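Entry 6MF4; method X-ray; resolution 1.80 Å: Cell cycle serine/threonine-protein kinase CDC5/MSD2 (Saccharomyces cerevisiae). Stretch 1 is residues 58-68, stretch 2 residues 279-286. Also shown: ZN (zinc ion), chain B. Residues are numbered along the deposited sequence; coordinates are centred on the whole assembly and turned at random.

Stretch 1 58-68: SLRILASECHL
Stretch 2, residues 279-286: GLKQKSTI

No direct hydrogen bond joins these two stretches; a single water does the polar work, donating to Leu59 O at 2.7 Å and to Ile286 O at 2.6 Å, two carbonyls that lie 3.7 Å apart and have no proton to offer each other. Residues 58-68 are helical throughout, with phi/psi near -63/-42. The helix of 279-283 runs roughly antiparallel to it, at 147° with axes 8.5 Å apart at their closest, leading into a type I turn from Lys283 to Ile286, with Ser284 at -75/-12 and Thr285 at -94/18.

The register sets Cys66 CA 5.2 Å from Leu280 CA and Ala63 CA 4.3 Å from Ser284 CA. Such closeness suits a small residue: Ala63 points its methyl toward the turn, CB 3.7 Å from Ser284 O. One helical turn on, buried Cys66 (chi1 m) packs CB 3.7 Å from Leu280 O and SG 3.7 Å from Lys283 CB, while Leu280 (m, t) brings CD2 to 4.4 Å from Cys66 SG. Lys283 (chi1 m) lends its aliphatic base here, its end leading away. Ser284 (chi1 p) sets CB 4.0 Å from Cys66 CB and turns its hydroxyl back, OG donating to Lys281 O at 2.6 Å. At the water end, Leu59 (m, t) reaches Ile286 (m, t), CD2 to CG2 4.5 Å. Together the two stretches bury 347 Å².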

ATOM      1  N   SER A  58       8.969 -13.289   3.864  1.00 23.82           N
ATOM      2  CA  SER A  58       8.241 -12.131   3.350  1.00 24.10           C
ATOM      3  C   SER A  58       6.745 -12.417   3.296  1.00 19.68           C
ATOM      4  O   SER A  58       5.927 -11.582   3.680  1.00 20.62           O
ATOM      5  CB  SER A  58       8.741 -11.744   1.961  1.00 23.84           C
ATOM      6  OG  SER A  58      10.059 -11.235   2.025  1.00 26.12           O
ATOM      7  N   LEU A  59       6.389 -13.606   2.825  1.00 21.23           N
ATOM      8  CA  LEU A  59       4.987 -13.991   2.743  1.00 25.89           C
ATOM      9  C   LEU A  59       4.338 -14.052   4.130  1.00 26.18           C
ATOM     10  O   LEU A  59       3.171 -13.673   4.288  1.00 19.37           O
ATOM     11  CB  LEU A  59       4.832 -15.345   2.045  1.00 27.70           C
ATOM     12  CG  LEU A  59       5.077 -15.451   0.547  1.00 28.59           C
ATOM     13  CD1 LEU A  59       4.999 -16.902   0.121  1.00 34.21           C
ATOM     14  CD2 LEU A  59       4.048 -14.619  -0.191  1.00 27.98           C
ATOM     15  N   ARG A  60       5.080 -14.535   5.127  1.00 20.76           N
ATOM     16  CA  ARG A  60       4.575 -14.572   6.501  1.00 21.42           C
ATOM     17  C   ARG A  60       4.248 -13.171   7.005  1.00 24.38           C
ATOM     18  O   ARG A  60       3.195 -12.941   7.607  1.00 20.87           O
ATOM     19  CB  ARG A  60       5.589 -15.225   7.448  1.00 23.39           C
ATOM     20  CG  ARG A  60       5.618 -16.735   7.403  1.00 29.25           C
ATOM     21  CD  ARG A  60       6.164 -17.313   8.706  1.00 27.50           C
ATOM     22  NE  ARG A  60       7.548 -16.921   8.956  1.00 28.46           N
ATOM     23  CZ  ARG A  60       8.601 -17.494   8.382  1.00 28.87           C
ATOM     24  NH1 ARG A  60       9.826 -17.080   8.673  1.00 27.36           N
ATOM     25  NH2 ARG A  60       8.432 -18.484   7.514  1.00 30.90           N
ATOM     26  N   ILE A  61       5.166 -12.242   6.766  1.00 17.10           N
ATOM     27  CA  ILE A  61       5.006 -10.861   7.203  1.00 21.62           C
ATOM     28  C   ILE A  61       3.797 -10.215   6.531  1.00 19.58           C
ATOM     29  O   ILE A  61       2.995  -9.551   7.188  1.00 18.58           O
ATOM     30  CB  ILE A  61       6.276 -10.041   6.900  1.00 22.48           C
ATOM     31  CG1 ILE A  61       7.433 -10.565   7.753  1.00 25.90           C
ATOM     32  CG2 ILE A  61       6.050  -8.555   7.170  1.00 23.99           C
ATOM     33  CD1 ILE A  61       8.793 -10.048   7.330  1.00 30.28           C
ATOM     34  N   LEU A  62       3.673 -10.417   5.223  1.00 16.62           N
ATOM     35  CA  LEU A  62       2.525  -9.915   4.477  1.00 17.02           C
ATOM     36  C   LEU A  62       1.209 -10.462   5.028  1.00 22.15           C
ATOM     37  O   LEU A  62       0.250  -9.713   5.242  1.00 17.83           O
ATOM     38  CB  LEU A  62       2.660 -10.281   2.999  1.00 18.55           C
ATOM     39  CG  LEU A  62       3.680  -9.455   2.216  1.00 18.35           C
ATOM     40  CD1 LEU A  62       4.017 -10.125   0.904  1.00 22.23           C
ATOM     41  CD2 LEU A  62       3.138  -8.061   1.957  1.00 29.94           C
ATOM     42  N   ALA A  63       1.167 -11.770   5.257  1.00 17.04           N
ATOM     43  CA  ALA A  63      -0.048 -12.420   5.732  1.00 22.90           C
ATOM     44  C   ALA A  63      -0.419 -11.910   7.120  1.00 19.73           C
ATOM     45  O   ALA A  63      -1.598 -11.787   7.455  1.00 20.51           O
ATOM     46  CB  ALA A  63       0.128 -13.929   5.748  1.00 23.61           C
ATOM     47  N   SER A  64       0.594 -11.607   7.923  1.00 20.47           N
ATOM     48  CA  SER A  64       0.370 -11.102   9.268  1.00 19.18           C
ATOM     49  C   SER A  64      -0.311  -9.733   9.255  1.00 22.39           C
ATOM     50  O   SER A  64      -1.198  -9.475  10.065  1.00 22.02           O
ATOM     51  CB  SER A  64       1.692 -11.020  10.031  1.00 24.27           C
ATOM     52  OG  SER A  64       1.478 -10.558  11.350  1.00 31.98           O
ATOM     53  N   GLU A  65       0.100  -8.857   8.342  1.00 19.14           N
ATOM     54  CA  GLU A  65      -0.523  -7.538   8.231  1.00 19.75           C
ATOM     55  C   GLU A  65      -1.951  -7.653   7.705  1.00 17.66           C
ATOM     56  O   GLU A  65      -2.827  -6.897   8.120  1.00 19.21           O
ATOM     57  CB  GLU A  65       0.299  -6.616   7.325  1.00 20.60           C
ATOM     58  CG  GLU A  65       1.702  -6.307   7.847  1.00 26.17           C
ATOM     59  CD  GLU A  65       1.708  -5.461   9.111  1.00 31.27           C
ATOM     60  OE1 GLU A  65       0.725  -4.729   9.360  1.00 26.30           O
ATOM     61  OE2 GLU A  65       2.711  -5.519   9.856  1.00 39.05           O
ATOM     62  N   CYS A  66      -2.182  -8.589   6.788  1.00 15.54           N
ATOM     63  CA  CYS A  66      -3.525  -8.834   6.266  1.00 19.76           C
ATOM     64  C   CYS A  66      -4.433  -9.320   7.389  1.00 23.03           C
ATOM     65  O   CYS A  66      -5.577  -8.882   7.527  1.00 22.81           O
ATOM     66  CB  CYS A  66      -3.495  -9.864   5.135  1.00 23.30           C
ATOM     67  SG  CYS A  66      -2.805  -9.255   3.588  1.00 21.92           S
ATOM     68  N   HIS A  67      -3.899 -10.238   8.185  1.00 20.65           N
ATOM     69  CA  HIS A  67      -4.596 -10.796   9.333  1.00 21.21           C
ATOM     70  C   HIS A  67      -4.898  -9.702  10.352  1.00 22.49           C
ATOM     71  O   HIS A  67      -6.014  -9.603  10.872  1.00 23.36           O
ATOM     72  CB  HIS A  67      -3.745 -11.908   9.953  1.00 22.60           C
ATOM     73  CG  HIS A  67      -4.380 -12.578  11.126  1.00 28.43           C
ATOM     74  ND1 HIS A  67      -5.405 -13.494  10.996  1.00 32.00           N
ATOM     75  CD2 HIS A  67      -4.133 -12.481  12.453  1.00 30.63           C
ATOM     76  CE1 HIS A  67      -5.763 -13.923  12.190  1.00 35.39           C
ATOM     77  NE2 HIS A  67      -5.008 -13.322  13.094  1.00 34.97           N
ATOM     78  N   LEU A  68      -3.894  -8.870  10.603  1.00 19.17           N
ATOM     79  CA  LEU A  68      -3.985  -7.767  11.556  1.00 24.44           C
ATOM     80  C   LEU A  68      -5.086  -6.757  11.229  1.00 23.88           C
ATOM     81  O   LEU A  68      -5.892  -6.422  12.100  1.00 20.80           O
ATOM     82  CB  LEU A  68      -2.641  -7.039  11.622  1.00 28.15           C
ATOM     83  CG  LEU A  68      -2.480  -5.797  12.496  1.00 50.66           C
ATOM     84  CD1 LEU A  68      -2.696  -6.163  13.954  1.00 54.39           C
ATOM     85  CD2 LEU A  68      -1.127  -5.120  12.283  1.00 53.68           C
ATOM     86  N   GLY A 279     -10.678  -9.519   0.092  1.00 25.77           N
ATOM     87  CA  GLY A 279      -9.310  -9.394  -0.377  1.00 21.53           C
ATOM     88  C   GLY A 279      -8.309  -9.739   0.712  1.00 24.66           C
ATOM     89  O   GLY A 279      -7.395 -10.535   0.499  1.00 25.59           O
ATOM     90  N   LEU A 280      -8.490  -9.143   1.887  1.00 20.76           N
ATOM     91  CA  LEU A 280      -7.608  -9.395   3.024  1.00 21.02           C
ATOM     92  C   LEU A 280      -7.636 -10.855   3.459  1.00 25.43           C
ATOM     93  O   LEU A 280      -6.598 -11.432   3.788  1.00 25.70           O
ATOM     94  CB  LEU A 280      -7.999  -8.509   4.203  1.00 19.13           C
ATOM     95  CG  LEU A 280      -7.804  -7.010   3.982  1.00 18.47           C
ATOM     96  CD1 LEU A 280      -8.592  -6.226   5.012  1.00 19.47           C
ATOM     97  CD2 LEU A 280      -6.325  -6.656   4.044  1.00 21.45           C
ATOM     98  N   LYS A 281      -8.827 -11.444   3.476  1.00 25.33           N
ATOM     99  CA  LYS A 281      -8.985 -12.828   3.907  1.00 28.36           C
ATOM    100  C   LYS A 281      -8.206 -13.748   2.982  1.00 33.11           C
ATOM    101  O   LYS A 281      -7.457 -14.610   3.434  1.00 36.91           O
ATOM    102  CB  LYS A 281     -10.462 -13.230   3.933  1.00 28.67           C
ATOM    103  CG  LYS A 281     -10.719 -14.611   4.524  1.00 32.46           C
ATOM    104  N   GLN A 282      -8.381 -13.544   1.681  1.00 27.57           N
ATOM    105  CA  GLN A 282      -7.703 -14.350   0.677  1.00 37.27           C
ATOM    106  C   GLN A 282      -6.181 -14.263   0.803  1.00 39.06           C
ATOM    107  O   GLN A 282      -5.497 -15.285   0.833  1.00 37.76           O
ATOM    108  CB  GLN A 282      -8.138 -13.910  -0.720  1.00 31.11           C
ATOM    109  CG  GLN A 282      -7.712 -14.853  -1.830  1.00 43.16           C
ATOM    110  CD  GLN A 282      -8.174 -14.377  -3.190  1.00 44.93           C
ATOM    111  OE1 GLN A 282      -7.381 -13.883  -3.991  1.00 51.51           O
ATOM    112  NE2 GLN A 282      -9.468 -14.523  -3.457  1.00 49.99           N
ATOM    113  N   LYS A 283      -5.657 -13.044   0.883  1.00 38.20           N
ATOM    114  CA  LYS A 283      -4.211 -12.827   0.904  1.00 37.95           C
ATOM    115  C   LYS A 283      -3.567 -13.353   2.185  1.00 45.94           C
ATOM    116  O   LYS A 283      -2.366 -13.633   2.213  1.00 54.61           O
ATOM    117  CB  LYS A 283      -3.892 -11.339   0.745  1.00 26.62           C
ATOM    118  CG  LYS A 283      -4.326 -10.730  -0.586  1.00 33.55           C
ATOM    119  CD  LYS A 283      -3.191 -10.639  -1.606  1.00 37.21           C
ATOM    120  CE  LYS A 283      -3.028 -11.920  -2.400  1.00 36.43           C
ATOM    121  NZ  LYS A 283      -2.416 -11.668  -3.737  1.00 32.85           N
ATOM    122  N   SER A 284      -4.362 -13.489   3.241  1.00 42.83           N
ATOM    123  CA  SER A 284      -3.848 -13.943   4.531  1.00 46.57           C
ATOM    124  C   SER A 284      -3.575 -15.443   4.536  1.00 53.22           C
ATOM    125  O   SER A 284      -2.942 -15.959   5.459  1.00 52.17           O
ATOM    126  CB  SER A 284      -4.832 -13.603   5.653  1.00 42.40           C
ATOM    127  OG  SER A 284      -5.980 -14.431   5.584  1.00 46.64           O
ATOM    128  N   THR A 285      -4.057 -16.137   3.509  1.00 52.95           N
ATOM    129  CA  THR A 285      -3.914 -17.587   3.427  1.00 51.25           C
ATOM    130  C   THR A 285      -2.686 -18.001   2.619  1.00 60.29           C
ATOM    131  O   THR A 285      -2.607 -19.135   2.142  1.00 61.43           O
ATOM    132  CB  THR A 285      -5.159 -18.236   2.792  1.00 54.01           C
ATOM    133  OG1 THR A 285      -5.236 -17.887   1.404  1.00 54.30           O
ATOM    134  CG2 THR A 285      -6.424 -17.781   3.504  1.00 52.34           C
ATOM    135  N   ILE A 286      -1.745 -17.103   2.412  1.00 55.39           N
ATOM    136  CA  ILE A 286      -0.609 -17.446   1.583  1.00 65.33           C
ATOM    137  C   ILE A 286       0.692 -17.369   2.345  1.00 49.71           C
ATOM    138  O   ILE A 286       1.147 -16.316   2.624  1.00 53.31           O
ATOM    139  CB  ILE A 286      -0.545 -16.537   0.341  1.00 61.62           C
ATOM    140  CG1 ILE A 286      -1.939 -16.301  -0.186  1.00 51.83           C
ATOM    141  CG2 ILE A 286       0.356 -17.123  -0.727  1.00 63.24           C
ATOM    142  CD1 ILE A 286      -1.972 -15.612  -1.494  1.00 43.76           C
TER
HETATM  143 ZN    ZN B 801      -4.218 -13.462  15.101  1.00 51.06          ZN
HETATM  144  O   HOH W   1       1.281 -13.767   2.371  1.00 27.95           O
HETATM  145  O   HOH W   2      -6.196 -13.036  16.140  1.00 35.69           O